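Local coordinates for protein peptidase S15/CocE/NonD (Thaumarchaeota archaeon SCGC AB-539-E09, PDB 4PF1) that acts as a serine aminopeptidase of the alpha/beta hydrolase fold, probably removing residues from the amino-terminal end of peptide substrates, at residues L208-Y212 and K223-G227; A530-R534 and W580-R586. All coordinates share one frame; numbering follows the deposited sequence.

Contact 1. Residues L208-Y212 and K223-G227; sequences LPYAY and KWWSG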
loop_
_atom_site.group_PDB
_atom_site.type_symbol
_atom_site.label_atom_id
_atom_site.label_comp_id
_atom_site.label_asym_id
_atom_site.label_seq_id
_atom_site.Cartn_x
_atom_site.Cartn_y
_atom_site.Cartn_z
ATOM N N LEU A 208 20.156 -25.687 -4.158
ATOM C CA LEU A 208 21.395 -25.097 -4.696
ATOM C C LEU A 208 21.795 -23.753 -4.027
ATOM O O LEU A 208 22.912 -23.688 -3.512
ATOM C CB LEU A 208 21.346 -24.944 -6.229
ATOM C CG LEU A 208 21.175 -26.233 -7.050
ATOM C CD1 LEU A 208 21.144 -25.926 -8.532
ATOM C CD2 LEU A 208 22.285 -27.228 -6.762
ATOM N N PRO A 209 20.937 -22.688 -3.983
ATOM C CA PRO A 209 21.367 -21.435 -3.323
ATOM C C PRO A 209 21.669 -21.618 -1.833
ATOM O O PRO A 209 22.619 -21.019 -1.327
ATOM C CB PRO A 209 20.176 -20.489 -3.534
ATOM C CG PRO A 209 19.424 -21.066 -4.685
ATOM C CD PRO A 209 19.582 -22.548 -4.550
ATOM N N TYR A 210 20.886 -22.473 -1.143
ATOM C CA TYR A 210 21.052 -22.752 0.286
ATOM C C TYR A 210 22.372 -23.487 0.568
ATOM O O TYR A 210 23.088 -23.099 1.490
ATOM C CB TYR A 210 19.857 -23.551 0.827
ATOM C CG TYR A 210 19.960 -23.890 2.297
ATOM C CD1 TYR A 210 20.480 -25.112 2.716
ATOM C CD2 TYR A 210 19.501 -23.006 3.271
ATOM C CE1 TYR A 210 20.574 -25.431 4.068
ATOM C CE2 TYR A 210 19.582 -23.321 4.627
ATOM C CZ TYR A 210 20.116 -24.536 5.020
ATOM O OH TYR A 210 20.194 -24.859 6.349
ATOM N N ALA A 211 22.692 -24.544 -0.214
ATOM C CA ALA A 211 23.954 -25.276 -0.048
ATOM C C ALA A 211 25.144 -24.347 -0.315
ATOM O O ALA A 211 26.122 -24.389 0.420
ATOM C CB ALA A 211 23.999 -26.481 -0.979
ATOM N N TYR A 212 25.015 -23.450 -1.312
ATOM C CA TYR A 212 26.043 -22.468 -1.663
ATOM C C TYR A 212 26.286 -21.498 -0.509
ATOM O O TYR A 212 27.416 -21.356 -0.072
ATOM C CB TYR A 212 25.625 -21.695 -2.929
ATOM C CG TYR A 212 26.716 -20.839 -3.535
ATOM C CD1 TYR A 212 26.915 -19.527 -3.116
ATOM C CD2 TYR A 212 27.495 -21.313 -4.587
ATOM C CE1 TYR A 212 27.893 -18.720 -3.698
ATOM C CE2 TYR A 212 28.470 -20.513 -5.186
ATOM C CZ TYR A 212 28.667 -19.218 -4.736
ATOM O OH TYR A 212 29.631 -18.429 -5.317
ATOM N N LYS A 223 28.078 -15.367 -1.039
ATOM C CA LYS A 223 26.662 -15.638 -1.255
ATOM C C LYS A 223 26.291 -15.760 -2.735
ATOM O O LYS A 223 26.922 -15.145 -3.600
ATOM C CB LYS A 223 25.793 -14.585 -0.557
ATOM C CG LYS A 223 25.734 -14.790 0.953
ATOM C CD LYS A 223 24.827 -13.793 1.644
ATOM C CE LYS A 223 25.020 -13.830 3.141
ATOM N NZ LYS A 223 24.045 -12.958 3.848
ATOM N N TRP A 224 25.271 -16.600 -3.006
ATOM C CA TRP A 224 24.738 -16.930 -4.331
ATOM C C TRP A 224 24.496 -15.677 -5.169
ATOM O O TRP A 224 23.791 -14.763 -4.734
ATOM C CB TRP A 224 23.440 -17.744 -4.179
ATOM C CG TRP A 224 22.790 -18.143 -5.474
ATOM C CD1 TRP A 224 21.857 -17.434 -6.175
ATOM C CD2 TRP A 224 22.956 -19.386 -6.168
ATOM N NE1 TRP A 224 21.462 -18.141 -7.286
ATOM C CE2 TRP A 224 22.113 -19.349 -7.301
ATOM C CE3 TRP A 224 23.735 -20.535 -5.942
ATOM C CZ2 TRP A 224 22.035 -20.410 -8.210
ATOM C CZ3 TRP A 224 23.649 -21.590 -6.839
ATOM C CH2 TRP A 224 22.821 -21.515 -7.965
ATOM N N TRP A 225 25.109 -15.625 -6.358
ATOM C CA TRP A 225 24.947 -14.491 -7.260
ATOM C C TRP A 225 23.845 -14.783 -8.288
ATOM O O TRP A 225 23.523 -15.948 -8.539
ATOM C CB TRP A 225 26.280 -14.107 -7.940
ATOM C CG TRP A 225 26.950 -15.220 -8.691
ATOM C CD1 TRP A 225 27.942 -16.036 -8.234
ATOM C CD2 TRP A 225 26.702 -15.609 -10.051
ATOM N NE1 TRP A 225 28.313 -16.927 -9.214
ATOM C CE2 TRP A 225 27.568 -16.687 -10.341
ATOM C CE3 TRP A 225 25.822 -15.158 -11.052
ATOM C CZ2 TRP A 225 27.585 -17.320 -11.590
ATOM C CZ3 TRP A 225 25.837 -15.787 -12.287
ATOM C CH2 TRP A 225 26.714 -16.849 -12.550
ATOM N N SER A 226 23.264 -13.720 -8.867
ATOM C CA SER A 226 22.185 -13.830 -9.850
ATOM C C SER A 226 22.507 -13.068 -11.135
ATOM O O SER A 226 23.177 -12.036 -11.099
ATOM C CB SER A 226 20.881 -13.303 -9.259
ATOM O OG SER A 226 19.797 -13.476 -10.159
ATOM N N GLY A 227 21.995 -13.577 -12.253
ATOM C CA GLY A 227 22.128 -12.947 -13.560
ATOM C C GLY A 227 20.774 -12.668 -14.183
ATOM O O GLY A 227 20.691 -12.147 -15.298
HETATM O O HOH W 1 30.171 -18.732 -7.979
HETATM O O HOH W 2 29.322 -15.734 -5.029
#

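Contact 2. Residues A530-R534 and W580-R586; sequences ADIFR and WFPLYDR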
loop_
_atom_site.group_PDB
_atom_site.type_symbol
_atom_site.label_atom_id
_atom_site.label_comp_id
_atom_site.label_asym_id
_atom_site.label_seq_id
_atom_site.Cartn_x
_atom_site.Cartn_y
_atom_site.Cartn_z
ATOM N N ALA A 530 -1.195 -30.367 -1.817
ATOM C CA ALA A 530 -0.617 -30.724 -3.106
ATOM C C ALA A 530 0.790 -31.282 -2.971
ATOM O O ALA A 530 1.556 -30.834 -2.115
ATOM C CB ALA A 530 -0.597 -29.506 -4.017
ATOM N N ASP A 531 1.141 -32.248 -3.831
ATOM C CA ASP A 531 2.490 -32.801 -3.867
ATOM C C ASP A 531 2.829 -33.366 -5.243
ATOM O O ASP A 531 1.986 -33.374 -6.144
ATOM C CB ASP A 531 2.728 -33.846 -2.760
ATOM C CG ASP A 531 4.056 -33.626 -2.044
ATOM O OD1 ASP A 531 5.042 -33.244 -2.721
ATOM O OD2 ASP A 531 4.098 -33.791 -0.810
ATOM N N ILE A 532 4.087 -33.786 -5.411
ATOM C CA ILE A 532 4.634 -34.286 -6.673
ATOM C C ILE A 532 5.293 -35.654 -6.464
ATOM O O ILE A 532 5.867 -35.917 -5.404
ATOM C CB ILE A 532 5.641 -33.232 -7.258
ATOM C CG1 ILE A 532 6.257 -33.685 -8.615
ATOM C CG2 ILE A 532 6.723 -32.842 -6.231
ATOM C CD1 ILE A 532 7.025 -32.587 -9.389
ATOM N N PHE A 533 5.214 -36.516 -7.485
ATOM C CA PHE A 533 5.838 -37.829 -7.460
ATOM C C PHE A 533 6.711 -38.000 -8.702
ATOM O O PHE A 533 6.224 -37.820 -9.819
ATOM C CB PHE A 533 4.765 -38.940 -7.386
ATOM C CG PHE A 533 5.298 -40.320 -7.059
ATOM C CD1 PHE A 533 5.997 -41.060 -8.008
ATOM C CD2 PHE A 533 5.059 -40.898 -5.818
ATOM C CE1 PHE A 533 6.499 -42.327 -7.702
ATOM C CE2 PHE A 533 5.538 -42.175 -5.522
ATOM C CZ PHE A 533 6.260 -42.881 -6.463
ATOM N N ARG A 534 7.993 -38.362 -8.515
ATOM C CA ARG A 534 8.890 -38.626 -9.642
ATOM C C ARG A 534 8.701 -40.083 -10.066
ATOM O O ARG A 534 9.065 -41.001 -9.325
ATOM C CB ARG A 534 10.353 -38.301 -9.292
ATOM C CG ARG A 534 11.281 -38.322 -10.507
ATOM C CD ARG A 534 12.313 -37.219 -10.449
ATOM N NE ARG A 534 11.788 -35.947 -10.949
ATOM C CZ ARG A 534 12.481 -34.812 -10.968
ATOM N NH1 ARG A 534 13.723 -34.775 -10.501
ATOM N NH2 ARG A 534 11.933 -33.701 -11.443
ATOM N N TRP A 580 6.365 -28.536 -12.188
ATOM C CA TRP A 580 6.195 -27.570 -11.094
ATOM C C TRP A 580 7.506 -26.784 -10.999
ATOM O O TRP A 580 8.299 -26.983 -10.081
ATOM C CB TRP A 580 5.902 -28.345 -9.791
ATOM C CG TRP A 580 4.666 -27.949 -9.039
ATOM C CD1 TRP A 580 3.774 -26.965 -9.361
ATOM C CD2 TRP A 580 4.208 -28.521 -7.807
ATOM N NE1 TRP A 580 2.781 -26.897 -8.408
ATOM C CE2 TRP A 580 3.028 -27.835 -7.438
ATOM C CE3 TRP A 580 4.677 -29.556 -6.979
ATOM C CZ2 TRP A 580 2.308 -28.156 -6.281
ATOM C CZ3 TRP A 580 3.964 -29.871 -5.831
ATOM C CH2 TRP A 580 2.800 -29.171 -5.488
ATOM N N PHE A 581 7.743 -25.926 -11.998
ATOM C CA PHE A 581 9.005 -25.241 -12.276
ATOM C C PHE A 581 9.018 -23.744 -11.853
ATOM O O PHE A 581 7.980 -23.095 -11.935
ATOM C CB PHE A 581 9.255 -25.361 -13.794
ATOM C CG PHE A 581 10.673 -25.166 -14.252
ATOM C CD1 PHE A 581 11.616 -26.174 -14.096
ATOM C CD2 PHE A 581 11.070 -23.972 -14.844
ATOM C CE1 PHE A 581 12.940 -25.985 -14.501
ATOM C CE2 PHE A 581 12.393 -23.785 -15.252
ATOM C CZ PHE A 581 13.318 -24.797 -15.083
ATOM N N PRO A 582 10.172 -23.153 -11.418
ATOM C CA PRO A 582 11.530 -23.725 -11.315
ATOM C C PRO A 582 11.851 -24.399 -9.978
ATOM O O PRO A 582 12.966 -24.899 -9.825
ATOM C CB PRO A 582 12.421 -22.501 -11.536
ATOM C CG PRO A 582 11.651 -21.378 -10.901
ATOM C CD PRO A 582 10.179 -21.713 -11.081
ATOM N N LEU A 583 10.899 -24.402 -9.012
ATOM C CA LEU A 583 11.087 -25.032 -7.695
ATOM C C LEU A 583 11.592 -26.465 -7.870
ATOM O O LEU A 583 12.618 -26.821 -7.300
ATOM C CB LEU A 583 9.779 -24.996 -6.870
ATOM C CG LEU A 583 9.797 -25.649 -5.460
ATOM C CD1 LEU A 583 10.981 -25.145 -4.602
ATOM C CD2 LEU A 583 8.494 -25.403 -4.737
ATOM N N TYR A 584 10.920 -27.247 -8.729
ATOM C CA TYR A 584 11.348 -28.605 -9.056
ATOM C C TYR A 584 11.989 -28.624 -10.430
ATOM O O TYR A 584 11.499 -27.950 -11.340
ATOM C CB TYR A 584 10.161 -29.581 -9.006
ATOM C CG TYR A 584 9.598 -29.759 -7.616
ATOM C CD1 TYR A 584 8.556 -28.960 -7.157
ATOM C CD2 TYR A 584 10.137 -30.697 -6.741
ATOM C CE1 TYR A 584 8.054 -29.100 -5.865
ATOM C CE2 TYR A 584 9.632 -30.858 -5.455
ATOM C CZ TYR A 584 8.601 -30.045 -5.014
ATOM O OH TYR A 584 8.110 -30.194 -3.744
ATOM N N ASP A 585 13.085 -29.391 -10.599
ATOM C CA ASP A 585 13.711 -29.511 -11.916
ATOM C C ASP A 585 12.789 -30.329 -12.838
ATOM O O ASP A 585 11.962 -31.105 -12.349
ATOM C CB ASP A 585 15.129 -30.118 -11.830
ATOM C CG ASP A 585 15.230 -31.544 -11.314
ATOM O OD1 ASP A 585 14.252 -32.031 -10.709
ATOM O OD2 ASP A 585 16.304 -32.152 -11.472
ATOM N N ARG A 586 12.873 -30.097 -14.151
ATOM C CA ARG A 586 12.009 -30.781 -15.114
ATOM C C ARG A 586 12.356 -32.237 -15.256
ATOM O O ARG A 586 13.539 -32.595 -15.326
ATOM C CB ARG A 586 12.108 -30.141 -16.506
ATOM C CG ARG A 586 11.748 -28.674 -16.570
ATOM C CD ARG A 586 12.218 -28.060 -17.872
ATOM N NE ARG A 586 13.659 -28.226 -18.087
ATOM C CZ ARG A 586 14.220 -28.418 -19.277
ATOM N NH1 ARG A 586 13.471 -28.477 -20.370
ATOM N NH2 ARG A 586 15.532 -28.559 -19.382
#

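Contact 1. Residues L208-Y212 and K223-G227
Tyr-212 and Trp-224 both hold CG anti to the backbone N, with chi1 at -169° and 180°, and these torsions bring the phenol and the indole together at right angles. The pair is a T-shaped stack: the edge of the Trp-224 six-membered ring is directed at the face of Tyr-212, with the ring centroids 5.7 Å apart and the planes at 89°. Beside it, CB of Tyr-212 lies at the indole edge, 3.7 Å from Trp-224 CE3. Pro-209, nearly one helical turn earlier, covers a face of the same indole; its CB stands over the five-membered ring in a CH-pi contact, 4.1 Å from the centroid. Leu-208 adds its CB, 4.1 Å from Trp-224 CZ3, so three helix residues grip a single indole.

The polar end of Tyr-212 is tied to the loop through water. One water lies 2.7 Å from Tyr-212 OH and accepts from Trp-225 NE1, while a second bridges the same hydroxyl to the carbonyl O of Lys-223. From a second subunit, Phe-23 meets the Tyr-212 ring and Phe-30 that of Trp-225.

The contact fastens helix 204-215 to the loop that follows it, and the backbone N of Trp-224 donates to Asn-213 OD1. Tyr-235 of helix 231-238 and Met-244 of helix 241-247 also pack on the indole, within the largely helical insertion between sheet strands 178-184 and 287-292 of the alpha/beta hydrolase fold.

Contact 2. Residues A530-R534 and W580-R586
Arg-534 and Asp-585 form the ionic part of the contact. The guanidinium approaches end-on and places both terminal nitrogens on one carboxylate oxygen: NH1 of Arg-534 lies 2.8 Å from Asp-585 OD1 on its syn side, while NH2 comes to that oxygen from above the carboxylate plane. With Asp-585 CG between its backbone N and carbonyl carbon (chi1 64°), OD1 and the backbone O both face the guanidinium; Arg-534 NH2 makes a weak hydrogen bond to that O, 2.7 Å away, and a salt bridge to Asp-502. Replacing Arg-534 with a leucine would remove both grips on OD1 and is likely to leave the buried Asp-585 carboxylate, and probably Asp-502 as well, without this cationic mate.

Apolar packing fills the rest. Ile-532 lays CG2 over a face of the Tyr-584 ring, 3.8 Å from its centroid, a CH-pi contact, and brings CB to 3.8 Å from Trp-580 CE3. Ala-530 CB meets the indole edge, 3.7 Å from Trp-580 CH2.

A backbone hydrogen bond from Tyr-584 N to Trp-580 O closes the turn, which contains a cis peptide before Pro-582. Strand 525-534 borders a four-stranded antiparallel sheet, and its side chains pack against the loop leaving strand 571-577, within the beta-rich C-terminal domain of S15-family peptidases.

Every touching residue of contact 2 is buried, whereas contact 1 has the exposed Lys-223 at its margin and is partly covered by another subunit. Both bring a loop against a regular element: contact 1 joins a helix to its own following loop within the S15 family region, contact 2 a sheet-edge strand to a loop distant in sequence in the C-terminal region, where no other chain touches it. Aromatic packing and bridging waters serve the first, whereas a direct salt bridge accompanies the apolar packing of the second. Their centres are about 20 Å apart and they do not touch, yet Tyr-235 of helix 231-238 packs on Trp-224 of contact 1 and on Phe-581 of the contact 2 loop.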